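PDB 4HIZ: endosialidase from Enterobacteria phage phi92, which hydrolyses polysialic acid within the chain, at both alpha-2,8 and alpha-2,9 linkages, and probably lets the phage degrade the sialic acid capsule of its bacterial host. Local coordinates for residues S282-A285 against D286-V289; F401-G405 against D406-I410; F534-G537 against A538-R542; P656-D659 against G660-S663. One frame throughout, in Å; residues are numbered along the deposited sequence.

Interaction 1 of 4, residues S282-A285 against D286-V289; sequences STNA and DLCV
N284 meets the residues that follow it with both of its oxygens. Its carbonyl O is gripped by two backbone donors: C288 N comes in at 2.9 Å from N284 O, nearly in line with the carbonyl (C=O...N 170°), while L287 N reaches the same N284 O from well above the carbonyl plane. The side-chain OD1 of N284 takes a third amide, D286 N, at 2.9 Å and again from above the plane of its group. CG of N284 stands trans to the backbone N (chi1 -175°), which folds the carboxamide forward over this amide and brings ND2 against CD1 of L287 (3.6 Å). S282 lies beside C288: the amide S282 N donates to C288 SG at 3.6 Å in a long but straight bond (163°), and S282 OG accepts from N284 N. A water bridges A285 O and C288 O, donating to both, with 2.6 Å to A285 O. Outside the loop, R318 forms a salt bridge with the D286 carboxylate and R336 donates to L287 O. An ST turn at S282 thus runs into an Asx turn and a single helix-like turn at N284, within the connection from strand 272-275, last of one four-stranded antiparallel sheet, to strand 291-297, first of the next, as between neighbouring blades of a beta-propeller.

Interaction 2 of 4, residues F401-G405 against D406-I410; sequences FAKVG and DYLYI
The methyl CD2 of L408 pushes into the hollow between F401 and K403 on the facing strand. It rests 3.6 Å from K403 CB and meets the F401 ring more loosely, 4.0 Å from CD2 of F401. CG of F401 sits between its own backbone N and carbonyl carbon (chi1 64°), a torsion that sets the ring alongside L408, the two side chains running in the same direction. Nearer the backbone, CB of F401 touches CG1 of I410, 3.7 Å away. Y360 of strand 358-365 packs against F401, K403 and L408 from beyond this face. The strands 401-404 and 407-410 form a beta hairpin closed by a type II' turn, G405 taking its positive phi (58°), and they belong to an antiparallel group with 435-442 and 456-460 that resembles a propeller blade. Direct backbone bonds lace A402 to Y409 and V404 to Y407; the shortest joins V404 N to Y407 O at 2.8 Å. On the face that carries A402, V404, Y407 and Y409, the bump is the branched V404: its CB lies 3.7 Å from CE1 of Y409, and its CG2 settles against CD1 of the same ring. K440 of the adjoining strand receives both tyrosines, by a hydrogen bond with the Y409 hydroxyl and a cation-pi contact with the Y407 ring. The long K403 chain lies extended as far as CE and then bends at chi4 (-73°), bringing NZ of K403 back to G405 O at 2.7 Å.

Interaction 3 of 4, residues F534-G537 against A538-R542; sequences FKYG and ATPNR
Between Y536 and A538 the backbone leaves its extended course at G537, where psi falls to 21°, and the bend carries A538 beneath the Y536 ring before the chain straightens again toward P540. The stretch lies at a subunit boundary of the trimeric endosialidase: K535 and Y536 pair in a parallel beta ladder with a strand of the second subunit. The ring of Y536, its CG trans to the backbone N (chi1 -173°), reaches forward along the chain. A CH-pi contact covers one face, A538 CB standing 4.3 Å from the ring centroid and 26° off its normal, with A538 N over the same face. P540 CG comes to the ring edge instead, 4.1 Å from Y536 CE2. The phenol oxygen has its polar partner outside this loop: Y536 OH is hydrogen-bonded to D78 of the second subunit, whose other carboxylate oxygen forms a salt bridge with R542. P540 packs on P540 of the third subunit, so both other chains border this bend. Near the phenol oxygen the proline also supplies a backbone carbon, P540 CA lying 3.4 Å from Y536 OH. On the side of the ring where A538 lies, A538 O comes to 3.2 Å from Y536 CE2.

Interaction 4 of 4, residues P656-D659 against G660-S663; sequences PYLD and GQVS
Over one face of the Q661 carboxamide lies L658, its CB 3.7 Å from NE2 of Q661 and its methyl CD1 3.5 Å from OE1 of Q661. D659 O lies at the edge of the same group, near its plane, 3.5 Å from Q661 NE2. The residues L658 to Q661 make a beta turn of type II character, D659 extended (psi 130°) and G660 at positive phi (69°). It follows strand 654-656 in the intertwined C-terminal region, of the phage-fibre clan, where sheets run on between subunits: P656 pairs in a parallel beta ladder with the third subunit. No direct hydrogen bond closes the turn; a water does so, donating to L658 O at 2.7 Å and accepting from Q661 N at 2.9 Å. The second subunit provides other partners, R670 forming a salt bridge with the D659 carboxylate and W671 packing against P656 and V662. The proline ring of P656 meets V662 where the two arms of the loop come back together. With V662 CG1 trans to the backbone N (chi1 177°), CG1 and CG2 of V662 both come near P656 CB, at 4.1 and 3.9 Å, and V662 CB itself approaches P656 CB to 3.7 Å.

How the interactions relate
All four contacts are local, within continuous stretches of chain, and none touches another; even the closest pair, interactions 1 and 2, stay about 18 Å apart at their nearest atoms. These two lie in the catalytic propeller and meet no other subunit. Interaction 1 is a surface loop governed by hydrogen bonds to a carbonyl, an amide oxygen and a sulfur, whereas interaction 2, half of its residues buried, joins two strands through regular backbone pairing and apolar side chains. Interactions 3 and 4, in the C-terminal region and about 68 Å apart between centres, both touch the third subunit, and each has strand residues in a parallel ladder with another chain. Ring or aliphatic contacts shape them, without direct hydrogen bonds between their segments.

Interaction 1 of 4, residues S282-A285 against D286-V289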
ATOM      1  N   SER A 282      19.469  21.486 -33.727  1.00 16.17           N
ATOM      2  CA  SER A 282      20.194  21.889 -34.941  1.00 17.69           C
ATOM      3  C   SER A 282      21.097  23.059 -34.556  1.00 19.13           C
ATOM      4  O   SER A 282      20.775  23.834 -33.651  1.00 18.99           O
ATOM      5  CB  SER A 282      19.196  22.311 -36.014  1.00 17.96           C
ATOM      6  OG  SER A 282      19.934  22.802 -37.152  1.00 18.81           O
ATOM      7  N   THR A 283      22.242  23.205 -35.224  1.00 20.71           N
ATOM      8  CA  THR A 283      23.030  24.410 -35.021  1.00 21.82           C
ATOM      9  C   THR A 283      22.492  25.595 -35.833  1.00 20.02           C
ATOM     10  O   THR A 283      22.962  26.723 -35.678  1.00 20.36           O
ATOM     11  CB  THR A 283      24.519  24.178 -35.318  1.00 25.62           C
ATOM     12  OG1 THR A 283      24.642  23.611 -36.620  1.00 27.60           O
ATOM     13  CG2 THR A 283      25.099  23.203 -34.282  1.00 26.64           C
ATOM     14  N   ASN A 284      21.487  25.331 -36.673  1.00 18.03           N
ATOM     15  CA  ASN A 284      20.737  26.376 -37.371  1.00 17.50           C
ATOM     16  C   ASN A 284      19.680  26.937 -36.444  1.00 17.64           C
ATOM     17  O   ASN A 284      18.715  26.226 -36.144  1.00 17.56           O
ATOM     18  CB  ASN A 284      20.050  25.757 -38.576  1.00 17.43           C
ATOM     19  CG  ASN A 284      19.336  26.783 -39.454  1.00 17.85           C
ATOM     20  OD1 ASN A 284      18.971  27.860 -39.000  1.00 18.76           O
ATOM     21  ND2 ASN A 284      19.113  26.431 -40.725  1.00 18.67           N
ATOM     22  N   ALA A 285      19.836  28.190 -36.008  1.00 16.52           N
ATOM     23  CA  ALA A 285      18.914  28.802 -35.044  1.00 16.27           C
ATOM     24  C   ALA A 285      17.453  28.810 -35.527  1.00 15.85           C
ATOM     25  O   ALA A 285      16.521  28.875 -34.720  1.00 17.39           O
ATOM     26  CB  ALA A 285      19.362  30.229 -34.696  1.00 17.15           C
ATOM     27  N   ASP A 286      17.252  28.775 -36.838  1.00 16.52           N
ATOM     28  CA  ASP A 286      15.911  28.816 -37.376  1.00 17.48           C
ATOM     29  C   ASP A 286      15.250  27.447 -37.463  1.00 17.70           C
ATOM     30  O   ASP A 286      14.041  27.357 -37.749  1.00 18.25           O
ATOM     31  CB  ASP A 286      15.923  29.463 -38.775  1.00 19.85           C
ATOM     32  CG  ASP A 286      16.164  30.955 -38.730  1.00 24.52           C
ATOM     33  OD1 ASP A 286      15.686  31.632 -37.812  1.00 26.57           O
ATOM     34  OD2 ASP A 286      16.792  31.477 -39.676  1.00 27.17           O
ATOM     35  N   LEU A 287      16.020  26.382 -37.255  1.00 16.85           N
ATOM     36  CA  LEU A 287      15.430  25.046 -37.218  1.00 16.88           C
ATOM     37  C   LEU A 287      15.453  24.476 -35.820  1.00 15.68           C
ATOM     38  O   LEU A 287      14.576  23.663 -35.479  1.00 15.45           O
ATOM     39  CB  LEU A 287      16.211  24.094 -38.115  1.00 19.73           C
ATOM     40  CG  LEU A 287      16.141  24.459 -39.586  1.00 23.24           C
ATOM     41  CD1 LEU A 287      16.993  23.479 -40.401  1.00 25.07           C
ATOM     42  CD2 LEU A 287      14.693  24.424 -40.007  1.00 24.55           C
ATOM     43  N   CYS A 288      16.464  24.835 -35.034  1.00 16.05           N
ATOM     44  CA  CYS A 288      16.678  24.193 -33.711  1.00 15.28           C
ATOM     45  C   CYS A 288      15.410  24.216 -32.838  1.00 15.49           C
ATOM     46  O   CYS A 288      14.752  25.254 -32.690  1.00 16.02           O
ATOM     47  CB  CYS A 288      17.853  24.875 -32.941  1.00 15.81           C
ATOM     48  SG  CYS A 288      18.335  23.989 -31.425  1.00 18.47           S
ATOM     49  N   VAL A 289      15.068  23.061 -32.270  1.00 14.33           N
ATOM     50  CA  VAL A 289      14.044  23.031 -31.209  1.00 14.56           C
ATOM     51  C   VAL A 289      14.674  22.455 -29.957  1.00 14.52           C
ATOM     52  O   VAL A 289      15.260  21.369 -29.970  1.00 15.70           O
ATOM     53  CB  VAL A 289      12.810  22.201 -31.629  1.00 13.93           C
ATOM     54  CG1 VAL A 289      11.753  22.080 -30.448  1.00 14.26           C
ATOM     55  CG2 VAL A 289      12.135  22.843 -32.849  1.00 14.10           C
TER
HETATM   56  O   HOH W   1      14.331  27.647 -33.931  1.00 17.93           O

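Interaction 2 of 4, residues F401-G405 against D406-I410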
ATOM      1  N   PHE A 401      -1.494  28.599 -16.798  1.00 11.37           N
ATOM      2  CA  PHE A 401      -2.607  29.465 -16.454  1.00 12.00           C
ATOM      3  C   PHE A 401      -3.890  28.937 -17.057  1.00 11.52           C
ATOM      4  O   PHE A 401      -3.865  28.093 -17.972  1.00 12.06           O
ATOM      5  CB  PHE A 401      -2.359  30.900 -16.967  1.00 11.01           C
ATOM      6  CG  PHE A 401      -2.294  30.997 -18.471  1.00 11.98           C
ATOM      7  CD1 PHE A 401      -1.074  30.791 -19.130  1.00 11.67           C
ATOM      8  CD2 PHE A 401      -3.443  31.285 -19.223  1.00 11.72           C
ATOM      9  CE1 PHE A 401      -0.992  30.874 -20.538  1.00 12.48           C
ATOM     10  CE2 PHE A 401      -3.349  31.379 -20.640  1.00 12.26           C
ATOM     11  CZ  PHE A 401      -2.142  31.154 -21.275  1.00 11.85           C
ATOM     12  N   ALA A 402      -5.009  29.428 -16.536  1.00 11.18           N
ATOM     13  CA  ALA A 402      -6.294  29.262 -17.227  1.00 11.20           C
ATOM     14  C   ALA A 402      -7.052  30.584 -17.216  1.00 13.02           C
ATOM     15  O   ALA A 402      -6.796  31.436 -16.355  1.00 13.75           O
ATOM     16  CB  ALA A 402      -7.144  28.189 -16.473  1.00 11.33           C
ATOM     17  N   LYS A 403      -7.996  30.753 -18.151  1.00 12.90           N
ATOM     18  CA  LYS A 403      -8.855  31.942 -18.167  1.00 12.37           C
ATOM     19  C   LYS A 403     -10.187  31.578 -17.524  1.00 13.58           C
ATOM     20  O   LYS A 403     -10.822  30.581 -17.908  1.00 15.22           O
ATOM     21  CB  LYS A 403      -9.107  32.436 -19.605  1.00 12.98           C
ATOM     22  CG  LYS A 403      -9.905  33.722 -19.638  1.00 12.84           C
ATOM     23  CD  LYS A 403      -9.870  34.308 -21.076  1.00 14.70           C
ATOM     24  CE  LYS A 403     -10.580  35.641 -21.139  1.00 16.64           C
ATOM     25  NZ  LYS A 403     -12.068  35.417 -21.030  1.00 18.07           N
ATOM     26  N   VAL A 404     -10.594  32.356 -16.524  1.00 14.33           N
ATOM     27  CA  VAL A 404     -11.890  32.136 -15.877  1.00 17.28           C
ATOM     28  C   VAL A 404     -12.570  33.496 -15.885  1.00 17.31           C
ATOM     29  O   VAL A 404     -12.112  34.432 -15.242  1.00 17.24           O
ATOM     30  CB  VAL A 404     -11.727  31.635 -14.427  1.00 21.57           C
ATOM     31  CG1 VAL A 404     -13.096  31.412 -13.779  1.00 24.67           C
ATOM     32  CG2 VAL A 404     -10.916  30.336 -14.382  1.00 22.07           C
ATOM     33  N   GLY A 405     -13.647  33.618 -16.645  1.00 17.77           N
ATOM     34  CA  GLY A 405     -14.258  34.918 -16.847  1.00 17.51           C
ATOM     35  C   GLY A 405     -13.248  35.877 -17.444  1.00 16.91           C
ATOM     36  O   GLY A 405     -12.532  35.539 -18.395  1.00 16.91           O
ATOM     37  N   ASP A 406     -13.165  37.067 -16.859  1.00 16.78           N
ATOM     38  CA  ASP A 406     -12.334  38.126 -17.400  1.00 18.20           C
ATOM     39  C   ASP A 406     -10.849  37.956 -17.081  1.00 15.68           C
ATOM     40  O   ASP A 406     -10.027  38.746 -17.553  1.00 16.34           O
ATOM     41  CB  ASP A 406     -12.784  39.478 -16.843  1.00 24.71           C
ATOM     42  CG  ASP A 406     -14.123  39.958 -17.415  1.00 32.24           C
ATOM     43  OD1 ASP A 406     -14.584  39.449 -18.466  1.00 32.63           O
ATOM     44  OD2 ASP A 406     -14.704  40.889 -16.812  1.00 37.56           O
ATOM     45  N   TYR A 407     -10.508  36.953 -16.278  1.00 14.57           N
ATOM     46  CA  TYR A 407      -9.166  36.872 -15.709  1.00 14.46           C
ATOM     47  C   TYR A 407      -8.364  35.669 -16.139  1.00 13.77           C
ATOM     48  O   TYR A 407      -8.895  34.575 -16.309  1.00 14.78           O
ATOM     49  CB  TYR A 407      -9.270  36.798 -14.171  1.00 16.35           C
ATOM     50  CG  TYR A 407      -9.866  38.039 -13.586  1.00 20.92           C
ATOM     51  CD1 TYR A 407      -9.062  39.127 -13.242  1.00 21.73           C
ATOM     52  CD2 TYR A 407     -11.240  38.127 -13.356  1.00 26.30           C
ATOM     53  CE1 TYR A 407      -9.616  40.278 -12.681  1.00 26.32           C
ATOM     54  CE2 TYR A 407     -11.802  39.266 -12.803  1.00 30.38           C
ATOM     55  CZ  TYR A 407     -10.993  40.339 -12.483  1.00 31.90           C
ATOM     56  OH  TYR A 407     -11.580  41.460 -11.939  1.00 36.28           O
ATOM     57  N   LEU A 408      -7.059  35.865 -16.252  1.00 12.62           N
ATOM     58  CA  LEU A 408      -6.136  34.743 -16.296  1.00 12.68           C
ATOM     59  C   LEU A 408      -5.652  34.510 -14.881  1.00 12.93           C
ATOM     60  O   LEU A 408      -5.193  35.453 -14.212  1.00 14.28           O
ATOM     61  CB  LEU A 408      -4.904  35.082 -17.160  1.00 12.55           C
ATOM     62  CG  LEU A 408      -5.199  35.375 -18.647  1.00 13.23           C
ATOM     63  CD1 LEU A 408      -3.883  35.464 -19.406  1.00 13.38           C
ATOM     64  CD2 LEU A 408      -6.068  34.287 -19.253  1.00 13.48           C
ATOM     65  N   TYR A 409      -5.739  33.262 -14.432  1.00 11.84           N
ATOM     66  CA  TYR A 409      -5.125  32.836 -13.155  1.00 11.55           C
ATOM     67  C   TYR A 409      -3.799  32.189 -13.527  1.00 11.64           C
ATOM     68  O   TYR A 409      -3.781  31.131 -14.185  1.00 11.67           O
ATOM     69  CB  TYR A 409      -6.007  31.814 -12.442  1.00 13.65           C
ATOM     70  CG  TYR A 409      -7.226  32.367 -11.772  1.00 17.83           C
ATOM     71  CD1 TYR A 409      -8.349  32.712 -12.501  1.00 22.40           C
ATOM     72  CD2 TYR A 409      -7.282  32.481 -10.392  1.00 20.34           C
ATOM     73  CE1 TYR A 409      -9.478  33.182 -11.862  1.00 25.88           C
ATOM     74  CE2 TYR A 409      -8.398  32.947  -9.766  1.00 23.44           C
ATOM     75  CZ  TYR A 409      -9.497  33.290 -10.502  1.00 25.74           C
ATOM     76  OH  TYR A 409     -10.631  33.758  -9.873  1.00 27.83           O
ATOM     77  N   ILE A 410      -2.695  32.845 -13.137  1.00 11.37           N
ATOM     78  CA  ILE A 410      -1.348  32.474 -13.572  1.00 11.10           C
ATOM     79  C   ILE A 410      -0.513  32.047 -12.362  1.00 10.95           C
ATOM     80  O   ILE A 410      -0.503  32.768 -11.372  1.00 11.83           O
ATOM     81  CB  ILE A 410      -0.649  33.669 -14.273  1.00 11.11           C
ATOM     82  CG1 ILE A 410      -1.512  34.125 -15.459  1.00 12.53           C
ATOM     83  CG2 ILE A 410       0.748  33.254 -14.741  1.00  9.96           C
ATOM     84  CD1 ILE A 410      -1.002  35.414 -16.127  1.00 13.56           C
TER

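Interaction 3 of 4, residues F534-G537 against A538-R542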
ATOM      1  N   PHE A 534     -14.573  14.096   1.124  1.00 11.50           N
ATOM      2  CA  PHE A 534     -14.459  13.054   2.154  1.00 10.93           C
ATOM      3  C   PHE A 534     -13.052  12.966   2.670  1.00 11.72           C
ATOM      4  O   PHE A 534     -12.107  13.404   2.001  1.00 12.40           O
ATOM      5  CB  PHE A 534     -14.927  11.660   1.609  1.00 11.38           C
ATOM      6  CG  PHE A 534     -14.193  11.227   0.354  1.00 12.26           C
ATOM      7  CD1 PHE A 534     -12.918  10.645   0.443  1.00 13.28           C
ATOM      8  CD2 PHE A 534     -14.761  11.435  -0.920  1.00 14.03           C
ATOM      9  CE1 PHE A 534     -12.199  10.275  -0.726  1.00 14.35           C
ATOM     10  CE2 PHE A 534     -14.054  11.052  -2.063  1.00 15.32           C
ATOM     11  CZ  PHE A 534     -12.790  10.474  -1.963  1.00 15.66           C
ATOM     12  N   LYS A 535     -12.920  12.443   3.892  1.00 11.96           N
ATOM     13  CA  LYS A 535     -11.626  12.068   4.450  1.00 13.94           C
ATOM     14  C   LYS A 535     -11.317  10.658   3.954  1.00 13.04           C
ATOM     15  O   LYS A 535     -12.212   9.815   3.855  1.00 13.86           O
ATOM     16  CB  LYS A 535     -11.749  12.038   5.970  1.00 18.83           C
ATOM     17  CG  LYS A 535     -10.413  11.901   6.654  1.00 30.64           C
ATOM     18  CD  LYS A 535     -10.551  12.037   8.195  1.00 45.11           C
ATOM     19  CE  LYS A 535     -11.952  12.551   8.632  1.00 59.06           C
ATOM     20  NZ  LYS A 535     -12.249  13.994   8.349  1.00 65.96           N
ATOM     21  N   TYR A 536     -10.068  10.370   3.642  1.00 12.89           N
ATOM     22  CA  TYR A 536      -9.776   9.003   3.207  1.00 12.49           C
ATOM     23  C   TYR A 536      -9.390   8.150   4.380  1.00 12.66           C
ATOM     24  O   TYR A 536      -8.379   8.443   5.048  1.00 13.46           O
ATOM     25  CB  TYR A 536      -8.640   9.045   2.207  1.00 12.89           C
ATOM     26  CG  TYR A 536      -8.310   7.743   1.533  1.00 12.58           C
ATOM     27  CD1 TYR A 536      -8.890   7.403   0.305  1.00 12.74           C
ATOM     28  CD2 TYR A 536      -7.396   6.867   2.087  1.00 13.59           C
ATOM     29  CE1 TYR A 536      -8.532   6.229  -0.340  1.00 14.11           C
ATOM     30  CE2 TYR A 536      -7.047   5.693   1.452  1.00 14.08           C
ATOM     31  CZ  TYR A 536      -7.598   5.396   0.223  1.00 15.29           C
ATOM     32  OH  TYR A 536      -7.228   4.244  -0.417  1.00 17.67           O
ATOM     33  N   GLY A 537     -10.136   7.071   4.626  1.00 11.58           N
ATOM     34  CA  GLY A 537      -9.802   6.205   5.766  1.00 12.23           C
ATOM     35  C   GLY A 537      -9.787   4.740   5.342  1.00 12.09           C
ATOM     36  O   GLY A 537      -9.919   3.848   6.173  1.00 13.93           O
ATOM     37  N   ALA A 538      -9.626   4.474   4.043  1.00  9.90           N
ATOM     38  CA  ALA A 538      -9.619   3.090   3.548  1.00 10.78           C
ATOM     39  C   ALA A 538      -8.220   2.496   3.564  1.00 11.70           C
ATOM     40  O   ALA A 538      -7.222   3.228   3.558  1.00 12.72           O
ATOM     41  CB  ALA A 538     -10.136   3.049   2.086  1.00 11.63           C
ATOM     42  N   THR A 539      -8.146   1.168   3.557  1.00 11.04           N
ATOM     43  CA  THR A 539      -6.885   0.497   3.266  1.00 11.77           C
ATOM     44  C   THR A 539      -6.597   0.660   1.756  1.00 10.41           C
ATOM     45  O   THR A 539      -7.377   0.211   0.912  1.00 11.46           O
ATOM     46  CB  THR A 539      -6.990  -0.994   3.624  1.00 13.35           C
ATOM     47  OG1 THR A 539      -7.148  -1.120   5.055  1.00 12.88           O
ATOM     48  CG2 THR A 539      -5.731  -1.722   3.248  1.00 14.68           C
ATOM     49  N   PRO A 540      -5.496   1.328   1.381  1.00 10.17           N
ATOM     50  CA  PRO A 540      -5.296   1.515  -0.072  1.00 10.98           C
ATOM     51  C   PRO A 540      -5.065   0.164  -0.721  1.00 12.20           C
ATOM     52  O   PRO A 540      -4.198  -0.607  -0.256  1.00 14.68           O
ATOM     53  CB  PRO A 540      -4.007   2.369  -0.156  1.00 12.86           C
ATOM     54  CG  PRO A 540      -3.944   3.027   1.162  1.00 12.97           C
ATOM     55  CD  PRO A 540      -4.461   1.998   2.186  1.00 11.48           C
ATOM     56  N   ASN A 541      -5.826  -0.153  -1.763  1.00  9.51           N
ATOM     57  CA  ASN A 541      -5.834  -1.524  -2.224  1.00  9.45           C
ATOM     58  C   ASN A 541      -5.973  -1.619  -3.739  1.00 10.19           C
ATOM     59  O   ASN A 541      -6.572  -2.557  -4.272  1.00 10.67           O
ATOM     60  CB  ASN A 541      -6.992  -2.279  -1.512  1.00 10.97           C
ATOM     61  CG  ASN A 541      -6.527  -3.499  -0.773  1.00 13.75           C
ATOM     62  OD1 ASN A 541      -5.431  -4.012  -0.981  1.00 13.86           O
ATOM     63  ND2 ASN A 541      -7.388  -3.995   0.109  1.00 17.66           N
ATOM     64  N   ARG A 542      -5.335  -0.666  -4.431  1.00 10.12           N
ATOM     65  CA  ARG A 542      -5.349  -0.704  -5.905  1.00 10.68           C
ATOM     66  C   ARG A 542      -4.015  -1.228  -6.425  1.00 10.33           C
ATOM     67  O   ARG A 542      -3.982  -2.012  -7.378  1.00 10.81           O
ATOM     68  CB  ARG A 542      -5.612   0.674  -6.551  1.00 11.96           C
ATOM     69  CG  ARG A 542      -6.943   1.346  -6.223  1.00 13.02           C
ATOM     70  CD  ARG A 542      -8.098   0.332  -6.220  1.00 12.95           C
ATOM     71  NE  ARG A 542      -9.417   0.987  -6.112  1.00 13.36           N
ATOM     72  CZ  ARG A 542     -10.235   1.203  -7.145  1.00 13.51           C
ATOM     73  NH1 ARG A 542      -9.896   0.806  -8.355  1.00 13.05           N
ATOM     74  NH2 ARG A 542     -11.415   1.780  -6.953  1.00 13.91           N
TER

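Interaction 4 of 4, residues P656-D659 against G660-S663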
ATOM      1  N   PRO A 656      27.272 -42.323 -24.502  1.00 12.99           N
ATOM      2  CA  PRO A 656      28.263 -41.423 -23.917  1.00 13.28           C
ATOM      3  C   PRO A 656      28.505 -40.251 -24.879  1.00 14.59           C
ATOM      4  O   PRO A 656      28.433 -40.413 -26.104  1.00 15.12           O
ATOM      5  CB  PRO A 656      29.521 -42.302 -23.822  1.00 13.39           C
ATOM      6  CG  PRO A 656      29.397 -43.267 -25.006  1.00 12.60           C
ATOM      7  CD  PRO A 656      27.877 -43.534 -25.100  1.00 12.43           C
ATOM      8  N   TYR A 657      28.767 -39.069 -24.341  1.00 15.39           N
ATOM      9  CA  TYR A 657      29.035 -37.908 -25.203  1.00 17.37           C
ATOM     10  C   TYR A 657      30.345 -38.056 -25.993  1.00 18.11           C
ATOM     11  O   TYR A 657      30.397 -37.798 -27.208  1.00 18.99           O
ATOM     12  CB  TYR A 657      29.103 -36.626 -24.353  1.00 19.68           C
ATOM     13  CG  TYR A 657      29.201 -35.376 -25.187  1.00 23.33           C
ATOM     14  CD1 TYR A 657      28.057 -34.773 -25.701  1.00 26.56           C
ATOM     15  CD2 TYR A 657      30.431 -34.818 -25.480  1.00 26.19           C
ATOM     16  CE1 TYR A 657      28.144 -33.621 -26.484  1.00 30.66           C
ATOM     17  CE2 TYR A 657      30.538 -33.675 -26.255  1.00 30.07           C
ATOM     18  CZ  TYR A 657      29.394 -33.080 -26.758  1.00 33.48           C
ATOM     19  OH  TYR A 657      29.518 -31.945 -27.542  1.00 37.16           O
ATOM     20  N   LEU A 658      31.400 -38.456 -25.297  1.00 18.51           N
ATOM     21  CA  LEU A 658      32.685 -38.712 -25.952  1.00 21.18           C
ATOM     22  C   LEU A 658      32.752 -40.171 -26.374  1.00 20.58           C
ATOM     23  O   LEU A 658      32.109 -41.026 -25.766  1.00 23.00           O
ATOM     24  CB  LEU A 658      33.846 -38.373 -25.020  1.00 26.74           C
ATOM     25  CG  LEU A 658      33.979 -36.891 -24.686  1.00 35.35           C
ATOM     26  CD1 LEU A 658      35.003 -36.675 -23.609  1.00 39.76           C
ATOM     27  CD2 LEU A 658      34.326 -36.129 -25.937  1.00 38.87           C
ATOM     28  N   ASP A 659      33.486 -40.445 -27.449  1.00 18.88           N
ATOM     29  CA  ASP A 659      33.637 -41.793 -27.983  1.00 19.25           C
ATOM     30  C   ASP A 659      34.837 -42.451 -27.303  1.00 19.93           C
ATOM     31  O   ASP A 659      35.920 -41.841 -27.221  1.00 22.07           O
ATOM     32  CB  ASP A 659      33.861 -41.651 -29.494  1.00 21.91           C
ATOM     33  CG  ASP A 659      33.914 -42.980 -30.244  1.00 25.72           C
ATOM     34  OD1 ASP A 659      33.174 -43.926 -29.933  1.00 21.64           O
ATOM     35  OD2 ASP A 659      34.721 -43.038 -31.212  1.00 32.98           O
ATOM     36  N   GLY A 660      34.627 -43.673 -26.803  1.00 19.51           N
ATOM     37  CA  GLY A 660      35.693 -44.503 -26.252  1.00 19.14           C
ATOM     38  C   GLY A 660      36.305 -44.033 -24.952  1.00 19.52           C
ATOM     39  O   GLY A 660      37.441 -44.438 -24.652  1.00 22.15           O
ATOM     40  N   GLN A 661      35.591 -43.226 -24.157  1.00 18.11           N
ATOM     41  CA  GLN A 661      36.214 -42.625 -22.950  1.00 19.33           C
ATOM     42  C   GLN A 661      35.448 -42.809 -21.633  1.00 17.26           C
ATOM     43  O   GLN A 661      36.024 -42.625 -20.552  1.00 17.90           O
ATOM     44  CB  GLN A 661      36.442 -41.136 -23.172  1.00 23.97           C
ATOM     45  CG  GLN A 661      37.411 -40.874 -24.314  1.00 31.90           C
ATOM     46  CD  GLN A 661      37.624 -39.411 -24.559  1.00 41.71           C
ATOM     47  OE1 GLN A 661      37.943 -38.654 -23.635  1.00 43.79           O
ATOM     48  NE2 GLN A 661      37.447 -38.991 -25.809  1.00 47.40           N
ATOM     49  N   VAL A 662      34.179 -43.198 -21.735  1.00 16.40           N
ATOM     50  CA  VAL A 662      33.231 -43.213 -20.618  1.00 17.26           C
ATOM     51  C   VAL A 662      32.818 -44.668 -20.407  1.00 15.52           C
ATOM     52  O   VAL A 662      32.424 -45.334 -21.359  1.00 15.08           O
ATOM     53  CB  VAL A 662      31.931 -42.428 -21.055  1.00 20.23           C
ATOM     54  CG1 VAL A 662      30.887 -42.465 -19.989  1.00 22.90           C
ATOM     55  CG2 VAL A 662      32.268 -40.993 -21.415  1.00 21.76           C
ATOM     56  N   SER A 663      32.902 -45.184 -19.185  1.00 15.81           N
ATOM     57  CA  SER A 663      32.532 -46.580 -18.983  1.00 16.85           C
ATOM     58  C   SER A 663      31.058 -46.743 -18.667  1.00 14.96           C
ATOM     59  O   SER A 663      30.407 -45.815 -18.163  1.00 14.45           O
ATOM     60  CB  SER A 663      33.383 -47.253 -17.902  1.00 19.95           C
ATOM     61  OG  SER A 663      33.069 -46.734 -16.637  1.00 23.44           O
TER
HETATM   62  O   HOH W   2      32.744 -43.204 -24.323  1.00 16.70           O